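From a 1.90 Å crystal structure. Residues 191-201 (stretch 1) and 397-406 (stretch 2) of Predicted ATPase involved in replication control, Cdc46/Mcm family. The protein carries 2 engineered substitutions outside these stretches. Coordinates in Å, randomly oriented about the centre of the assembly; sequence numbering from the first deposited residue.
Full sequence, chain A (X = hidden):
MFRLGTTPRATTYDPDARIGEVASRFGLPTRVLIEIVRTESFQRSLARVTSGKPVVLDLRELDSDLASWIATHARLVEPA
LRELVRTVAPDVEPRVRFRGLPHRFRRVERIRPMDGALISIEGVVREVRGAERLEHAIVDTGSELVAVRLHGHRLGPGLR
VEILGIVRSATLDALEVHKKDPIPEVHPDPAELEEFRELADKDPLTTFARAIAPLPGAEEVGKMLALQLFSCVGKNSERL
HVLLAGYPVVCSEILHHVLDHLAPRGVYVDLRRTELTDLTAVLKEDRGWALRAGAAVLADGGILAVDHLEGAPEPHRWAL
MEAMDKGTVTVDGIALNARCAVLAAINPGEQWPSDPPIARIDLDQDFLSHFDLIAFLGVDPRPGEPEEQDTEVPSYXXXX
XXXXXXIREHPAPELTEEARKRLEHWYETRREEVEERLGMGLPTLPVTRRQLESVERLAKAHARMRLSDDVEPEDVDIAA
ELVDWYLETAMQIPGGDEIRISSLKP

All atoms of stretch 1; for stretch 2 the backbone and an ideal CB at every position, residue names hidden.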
ATOM      1  N   ALA A 191      25.776  -3.688  -3.847  1.00 32.54           N
ATOM      2  CA  ALA A 191      26.125  -2.268  -3.903  1.00 32.01           C
ATOM      3  C   ALA A 191      25.016  -1.394  -3.298  1.00 31.28           C
ATOM      4  O   ALA A 191      25.301  -0.469  -2.543  1.00 31.26           O
ATOM      5  CB  ALA A 191      26.454  -1.821  -5.347  1.00 32.31           C
ATOM      6  N   GLU A 192      23.765  -1.691  -3.626  1.00 30.98           N
ATOM      7  CA  GLU A 192      22.655  -0.907  -3.076  1.00 30.57           C
ATOM      8  C   GLU A 192      22.474  -1.191  -1.582  1.00 30.20           C
ATOM      9  O   GLU A 192      22.288  -0.275  -0.791  1.00 30.68           O
ATOM     10  CB  GLU A 192      21.359  -1.158  -3.832  1.00 30.38           C
ATOM     11  CG  GLU A 192      20.303  -0.110  -3.501  1.00 30.44           C
ATOM     12  CD  GLU A 192      18.972  -0.341  -4.168  1.00 30.17           C
ATOM     13  OE1 GLU A 192      18.682  -1.478  -4.615  1.00 29.08           O
ATOM     14  OE2 GLU A 192      18.193   0.634  -4.217  1.00 30.54           O
ATOM     15  N   LEU A 193      22.545  -2.461  -1.196  1.00 30.33           N
ATOM     16  CA  LEU A 193      22.527  -2.819   0.222  1.00 30.19           C
ATOM     17  C   LEU A 193      23.591  -2.043   1.012  1.00 29.94           C
ATOM     18  O   LEU A 193      23.339  -1.569   2.128  1.00 29.31           O
ATOM     19  CB  LEU A 193      22.697  -4.333   0.389  1.00 30.55           C
ATOM     20  CG  LEU A 193      22.288  -4.965   1.710  1.00 31.22           C
ATOM     21  CD1 LEU A 193      20.845  -4.604   2.112  1.00 30.50           C
ATOM     22  CD2 LEU A 193      22.470  -6.479   1.615  1.00 30.43           C
ATOM     23  N   GLU A 194      24.774  -1.893   0.414  1.00 29.61           N
ATOM     24  CA  GLU A 194      25.843  -1.086   0.995  1.00 29.65           C
ATOM     25  C   GLU A 194      25.442   0.389   1.157  1.00 28.80           C
ATOM     26  O   GLU A 194      25.692   0.974   2.207  1.00 28.38           O
ATOM     27  CB  GLU A 194      27.150  -1.238   0.186  1.00 30.36           C
ATOM     28  CG  GLU A 194      28.388  -0.516   0.760  1.00 32.88           C
ATOM     29  CD  GLU A 194      28.645  -0.760   2.263  1.00 36.73           C
ATOM     30  OE1 GLU A 194      28.464  -1.900   2.757  1.00 36.80           O
ATOM     31  OE2 GLU A 194      29.041   0.209   2.954  1.00 39.47           O
ATOM     32  N   GLU A 195      24.813   0.976   0.132  1.00 27.93           N
ATOM     33  CA  GLU A 195      24.307   2.355   0.232  1.00 28.11           C
ATOM     34  C   GLU A 195      23.317   2.466   1.387  1.00 26.40           C
ATOM     35  O   GLU A 195      23.374   3.411   2.169  1.00 26.89           O
ATOM     36  CB  GLU A 195      23.589   2.805  -1.044  1.00 28.40           C
ATOM     37  CG  GLU A 195      24.416   2.858  -2.319  1.00 31.16           C
ATOM     38  CD  GLU A 195      23.629   3.521  -3.455  1.00 31.12           C
ATOM     39  OE1 GLU A 195      23.526   4.772  -3.478  1.00 35.21           O
ATOM     40  OE2 GLU A 195      23.088   2.789  -4.308  1.00 36.79           O
ATOM     41  N   PHE A 196      22.408   1.497   1.473  1.00 25.16           N
ATOM     42  CA  PHE A 196      21.397   1.448   2.543  1.00 24.30           C
ATOM     43  C   PHE A 196      22.070   1.441   3.908  1.00 23.98           C
ATOM     44  O   PHE A 196      21.716   2.224   4.783  1.00 23.63           O
ATOM     45  CB  PHE A 196      20.510   0.201   2.396  1.00 23.92           C
ATOM     46  CG  PHE A 196      19.504   0.257   1.259  1.00 23.59           C
ATOM     47  CD1 PHE A 196      19.442   1.330   0.368  1.00 23.03           C
ATOM     48  CD2 PHE A 196      18.630  -0.813   1.070  1.00 24.35           C
ATOM     49  CE1 PHE A 196      18.509   1.342  -0.660  1.00 22.03           C
ATOM     50  CE2 PHE A 196      17.705  -0.828   0.031  1.00 22.87           C
ATOM     51  CZ  PHE A 196      17.638   0.252  -0.840  1.00 23.90           C
ATOM     52  N   ARG A 197      23.057   0.560   4.095  1.00 24.17           N
ATOM     53  CA  ARG A 197      23.730   0.475   5.386  1.00 24.16           C
ATOM     54  C   ARG A 197      24.428   1.779   5.742  1.00 24.44           C
ATOM     55  O   ARG A 197      24.372   2.212   6.888  1.00 24.26           O
ATOM     56  CB  ARG A 197      24.701  -0.708   5.459  1.00 24.09           C
ATOM     57  CG  ARG A 197      25.356  -0.878   6.840  1.00 24.80           C
ATOM     58  CD  ARG A 197      24.315  -0.999   7.981  1.00 24.20           C
ATOM     59  NE  ARG A 197      23.310  -2.042   7.747  1.00 25.62           N
ATOM     60  CZ  ARG A 197      22.197  -2.180   8.467  1.00 24.99           C
ATOM     61  NH1 ARG A 197      21.948  -1.341   9.462  1.00 26.23           N
ATOM     62  NH2 ARG A 197      21.330  -3.152   8.192  1.00 24.15           N
ATOM     63  N   GLU A 198      25.050   2.421   4.752  1.00 25.60           N
ATOM     64  CA  GLU A 198      25.670   3.727   4.966  1.00 26.97           C
ATOM     65  C   GLU A 198      24.657   4.791   5.372  1.00 26.99           C
ATOM     66  O   GLU A 198      24.914   5.570   6.286  1.00 27.01           O
ATOM     67  CB  GLU A 198      26.448   4.168   3.728  1.00 27.89           C
ATOM     68  CG  GLU A 198      27.775   3.407   3.572  1.00 31.63           C
ATOM     69  CD  GLU A 198      28.422   3.654   2.227  1.00 36.45           C
ATOM     70  OE1 GLU A 198      28.365   4.807   1.749  1.00 38.96           O
ATOM     71  OE2 GLU A 198      28.984   2.696   1.654  1.00 40.44           O
ATOM     72  N   LEU A 199      23.505   4.806   4.709  1.00 27.67           N
ATOM     73  CA  LEU A 199      22.446   5.762   5.056  1.00 27.64           C
ATOM     74  C   LEU A 199      21.988   5.533   6.497  1.00 27.96           C
ATOM     75  O   LEU A 199      21.945   6.475   7.295  1.00 28.41           O
ATOM     76  CB  LEU A 199      21.275   5.678   4.057  1.00 27.41           C
ATOM     77  CG  LEU A 199      20.116   6.684   4.151  1.00 27.71           C
ATOM     78  CD1 LEU A 199      20.619   8.111   4.304  1.00 28.33           C
ATOM     79  CD2 LEU A 199      19.195   6.565   2.931  1.00 27.56           C
ATOM     80  N   ALA A 200      21.687   4.283   6.839  1.00 28.48           N
ATOM     81  CA  ALA A 200      21.305   3.907   8.215  1.00 28.96           C
ATOM     82  C   ALA A 200      22.273   4.371   9.308  1.00 29.87           C
ATOM     83  O   ALA A 200      21.850   4.818  10.377  1.00 29.12           O
ATOM     84  CB  ALA A 200      21.094   2.410   8.311  1.00 28.78           C
ATOM     85  N   ASP A 201      23.570   4.251   9.039  1.00 31.10           N
ATOM     86  CA  ASP A 201      24.605   4.629  10.004  1.00 32.59           C
ATOM     87  C   ASP A 201      24.709   6.139  10.231  1.00 33.49           C
ATOM     88  O   ASP A 201      25.144   6.575  11.296  1.00 34.28           O
ATOM     89  CB  ASP A 201      25.967   4.074   9.571  1.00 32.70           C
ATOM     90  CG  ASP A 201      26.123   2.597   9.879  1.00 34.18           C
ATOM     91  OD1 ASP A 201      25.393   2.074  10.748  1.00 36.72           O
ATOM     92  OD2 ASP A 201      26.979   1.951   9.251  1.00 35.26           O
ATOM     93  N   UNK A 397      15.194   8.239  -5.829  1.00 29.39           N
ATOM     94  CA  UNK A 397      15.181   6.796  -6.100  1.00 29.12           C
ATOM     95  C   UNK A 397      15.740   6.019  -4.911  1.00 28.16           C
ATOM     96  O   UNK A 397      15.107   5.081  -4.434  1.00 28.33           O
ATOM     97  CB  UNK A 397      15.987   6.479  -7.361  1.00 29.12           C
ATOM     98  N   UNK A 398      16.911   6.428  -4.431  1.00 26.82           N
ATOM     99  CA  UNK A 398      17.532   5.800  -3.284  1.00 26.00           C
ATOM    100  C   UNK A 398      16.642   5.950  -2.056  1.00 24.63           C
ATOM    101  O   UNK A 398      16.329   4.955  -1.406  1.00 23.94           O
ATOM    102  CB  UNK A 398      18.915   6.401  -3.025  1.00 26.00           C
ATOM    103  N   UNK A 399      16.220   7.179  -1.769  1.00 22.59           N
ATOM    104  CA  UNK A 399      15.371   7.454  -0.605  1.00 22.58           C
ATOM    105  C   UNK A 399      14.106   6.599  -0.595  1.00 22.19           C
ATOM    106  O   UNK A 399      13.743   6.026   0.436  1.00 22.24           O
ATOM    107  CB  UNK A 399      14.989   8.935  -0.575  1.00 22.58           C
ATOM    108  N   UNK A 400      13.435   6.516  -1.737  1.00 22.36           N
ATOM    109  CA  UNK A 400      12.172   5.766  -1.811  1.00 22.92           C
ATOM    110  C   UNK A 400      12.406   4.261  -1.680  1.00 21.96           C
ATOM    111  O   UNK A 400      11.664   3.556  -0.985  1.00 20.13           O
ATOM    112  CB  UNK A 400      11.453   6.066  -3.128  1.00 22.92           C
ATOM    113  N   UNK A 401      13.432   3.766  -2.374  1.00 21.16           N
ATOM    114  CA  UNK A 401      13.771   2.336  -2.282  1.00 20.90           C
ATOM    115  C   UNK A 401      14.226   1.922  -0.874  1.00 19.92           C
ATOM    116  O   UNK A 401      13.870   0.835  -0.410  1.00 20.18           O
ATOM    117  CB  UNK A 401      14.871   2.001  -3.291  1.00 20.90           C
ATOM    118  N   UNK A 402      14.984   2.782  -0.198  1.00 19.21           N
ATOM    119  CA  UNK A 402      15.370   2.552   1.198  1.00 18.60           C
ATOM    120  C   UNK A 402      14.134   2.448   2.086  1.00 18.90           C
ATOM    121  O   UNK A 402      14.065   1.575   2.936  1.00 18.21           O
ATOM    122  CB  UNK A 402      16.284   3.673   1.696  1.00 18.60           C
ATOM    123  N   UNK A 403      13.175   3.353   1.886  1.00 18.18           N
ATOM    124  CA  UNK A 403      11.935   3.332   2.675  1.00 18.86           C
ATOM    125  C   UNK A 403      11.192   2.023   2.471  1.00 18.64           C
ATOM    126  O   UNK A 403      10.810   1.353   3.431  1.00 18.97           O
ATOM    127  CB  UNK A 403      11.034   4.510   2.299  1.00 18.86           C
ATOM    128  N   UNK A 404      11.003   1.656   1.212  1.00 18.97           N
ATOM    129  CA  UNK A 404      10.319   0.413   0.859  1.00 20.14           C
ATOM    130  C   UNK A 404      10.975  -0.783   1.533  1.00 20.35           C
ATOM    131  O   UNK A 404      10.290  -1.704   2.052  1.00 20.01           O
ATOM    132  CB  UNK A 404      10.310   0.220  -0.659  1.00 20.14           C
ATOM    133  N   UNK A 405      12.300  -0.789   1.468  1.00 20.40           N
ATOM    134  CA  UNK A 405      13.106  -1.824   2.086  1.00 20.79           C
ATOM    135  C   UNK A 405      12.882  -1.853   3.608  1.00 19.96           C
ATOM    136  O   UNK A 405      12.556  -2.909   4.199  1.00 20.10           O
ATOM    137  CB  UNK A 405      14.585  -1.602   1.764  1.00 20.79           C
ATOM    138  N   UNK A 406      13.029  -0.692   4.237  1.00 19.71           N
ATOM    139  CA  UNK A 406      12.914  -0.569   5.695  1.00 19.96           C
ATOM    140  C   UNK A 406      11.556  -1.062   6.219  1.00 20.68           C
ATOM    141  O   UNK A 406      11.497  -1.763   7.236  1.00 20.61           O
ATOM    142  CB  UNK A 406      13.127   0.888   6.110  1.00 19.96           C
TER

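Two helices cross here almost at right angles, at 85°, so the contact is compact: the ring of Phe196 projects from stretch 1, and four positions of stretch 2, 398, 401, 402 and 405, surround it.

Position 397 is helical, its CB pointing sideways with nothing of stretch 1 within 5.5 Å. The contact sets no demand, and Thr397 takes no part.

At 398 the CB also points sideways, 4.9 Å from Glu195 OE1, with the Phe196 ring further along. A flexible apolar chain could reach that ring; a basic one could seek the carboxylate. The residue is Leu398, in the t, p rotamer, and its CD1 lies 3.6 Å from Phe196 CE1, at the ring edge.

Position 399 points away and 400 is out of reach, so stretch 1 says little about either. Leu399 nevertheless brings its CD2 to 4.2 Å from Leu199 CD2, whereas Arg400 makes no contact.

Position 401 is more telling. Its CB points toward stretch 1, 3.7 Å from Glu192 OE2 and 4.1 Å from Phe196 CZ. A carboxylate this near favours a donor, ideally a cation: lysine or arginine, perhaps a shorter polar group. It is Arg401, whose guanidinium meets the carboxylate near its own plane, NE to Glu192 OE2 at 2.7 Å and NH2 to Glu192 OE1 at 3.0 Å. The two nearly straight hydrogen bonds make a bidentate salt bridge.

At 402 the backbones come near, with CA 6.3 Å from the CA of Phe196. The CB points sideways, 4.0 Å from Phe196 CE1 and 4.3 Å from Leu199 CD2, so a side chain can lie against both residues; a long apolar chain or an aromatic ring would suit. Tyr402, with chi1 t, turns its ring edge toward the face of Phe196, the planes at 84°, while Leu199 CD2 sits over its own face, 3.9 Å from the centroid of the Tyr402 ring. Its OH reaches 3.3 Å from Ala200 CB and is hydrogen-bonded elsewhere in the structure.

403 points away and 404 is out of reach, so this contact would accept almost anything at either; they are Leu403 and Leu404, and neither touches stretch 1.

Position 405 points toward stretch 1, its CB 3.7 Å from Phe196 CE2, with Leu193 beyond. A sizeable apolar or aromatic group would suit. Phe196 CD2 lies over a face of the Tyr405 ring, 3.6 Å from Tyr405 CD2, the two rings oblique at 46°; Tyr405 OH is 3.4 Å from Leu193 CD1.

Position 406 points sideways into space stretch 1 leaves empty; Ala406 makes no contact.

Stretch 2 397-406: TLLRRYLLYA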
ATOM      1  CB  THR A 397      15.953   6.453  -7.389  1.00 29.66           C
ATOM      2  OG1 THR A 397      15.267   7.028  -8.510  1.00 30.72           O
ATOM      3  CG2 THR A 397      16.035   4.950  -7.581  1.00 30.16           C
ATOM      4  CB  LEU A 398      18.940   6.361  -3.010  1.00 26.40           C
ATOM      5  CG  LEU A 398      19.615   5.814  -1.732  1.00 27.00           C
ATOM      6  CD1 LEU A 398      20.036   4.355  -1.863  1.00 27.72           C
ATOM      7  CD2 LEU A 398      20.790   6.670  -1.231  1.00 27.78           C
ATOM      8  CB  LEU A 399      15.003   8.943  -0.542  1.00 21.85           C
ATOM      9  CG  LEU A 399      16.169   9.916  -0.297  1.00 22.66           C
ATOM     10  CD1 LEU A 399      15.660  11.356  -0.140  1.00 21.91           C
ATOM     11  CD2 LEU A 399      16.984   9.501   0.904  1.00 21.62           C
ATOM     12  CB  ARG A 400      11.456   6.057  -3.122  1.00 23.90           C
ATOM     13  CG  ARG A 400      10.001   5.589  -3.134  1.00 28.25           C
ATOM     14  CD  ARG A 400       9.418   5.629  -4.540  1.00 34.93           C
ATOM     15  NE  ARG A 400       9.921   6.774  -5.305  1.00 37.90           N
ATOM     16  CZ  ARG A 400      10.806   6.713  -6.299  1.00 40.33           C
ATOM     17  NH1 ARG A 400      11.318   5.548  -6.699  1.00 43.59           N
ATOM     18  NH2 ARG A 400      11.177   7.832  -6.905  1.00 41.89           N
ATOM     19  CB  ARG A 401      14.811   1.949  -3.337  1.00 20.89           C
ATOM     20  CG  ARG A 401      14.219   1.844  -4.726  1.00 22.81           C
ATOM     21  CD  ARG A 401      15.322   1.668  -5.755  1.00 24.63           C
ATOM     22  NE  ARG A 401      15.940   0.356  -5.643  1.00 24.50           N
ATOM     23  CZ  ARG A 401      15.452  -0.757  -6.182  1.00 25.55           C
ATOM     24  NH1 ARG A 401      14.323  -0.736  -6.890  1.00 25.02           N
ATOM     25  NH2 ARG A 401      16.110  -1.894  -6.017  1.00 26.85           N
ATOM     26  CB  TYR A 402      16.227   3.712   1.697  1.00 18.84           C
ATOM     27  CG  TYR A 402      16.733   3.631   3.123  1.00 19.48           C
ATOM     28  CD1 TYR A 402      17.910   2.961   3.416  1.00 20.96           C
ATOM     29  CD2 TYR A 402      16.079   4.296   4.162  1.00 20.48           C
ATOM     30  CE1 TYR A 402      18.404   2.903   4.703  1.00 22.00           C
ATOM     31  CE2 TYR A 402      16.565   4.259   5.463  1.00 20.81           C
ATOM     32  CZ  TYR A 402      17.733   3.560   5.730  1.00 20.82           C
ATOM     33  OH  TYR A 402      18.251   3.530   7.000  1.00 20.34           O
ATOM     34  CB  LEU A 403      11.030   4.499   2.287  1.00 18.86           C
ATOM     35  CG  LEU A 403       9.614   4.564   2.880  1.00 18.69           C
ATOM     36  CD1 LEU A 403       9.626   4.631   4.416  1.00 18.17           C
ATOM     37  CD2 LEU A 403       8.899   5.780   2.297  1.00 18.76           C
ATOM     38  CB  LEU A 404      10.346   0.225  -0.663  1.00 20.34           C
ATOM     39  CG  LEU A 404       9.343   1.037  -1.487  1.00 22.59           C
ATOM     40  CD1 LEU A 404       9.628   0.851  -2.968  1.00 24.45           C
ATOM     41  CD2 LEU A 404       7.910   0.616  -1.180  1.00 21.07           C
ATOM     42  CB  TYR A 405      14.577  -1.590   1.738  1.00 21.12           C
ATOM     43  CG  TYR A 405      15.503  -2.659   2.257  1.00 23.32           C
ATOM     44  CD1 TYR A 405      15.572  -3.911   1.647  1.00 25.25           C
ATOM     45  CD2 TYR A 405      16.316  -2.417   3.357  1.00 24.42           C
ATOM     46  CE1 TYR A 405      16.431  -4.896   2.139  1.00 25.96           C
ATOM     47  CE2 TYR A 405      17.169  -3.385   3.850  1.00 24.97           C
ATOM     48  CZ  TYR A 405      17.223  -4.609   3.235  1.00 24.40           C
ATOM     49  OH  TYR A 405      18.066  -5.562   3.733  1.00 27.64           O
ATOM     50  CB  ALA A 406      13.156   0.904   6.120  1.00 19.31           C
TER
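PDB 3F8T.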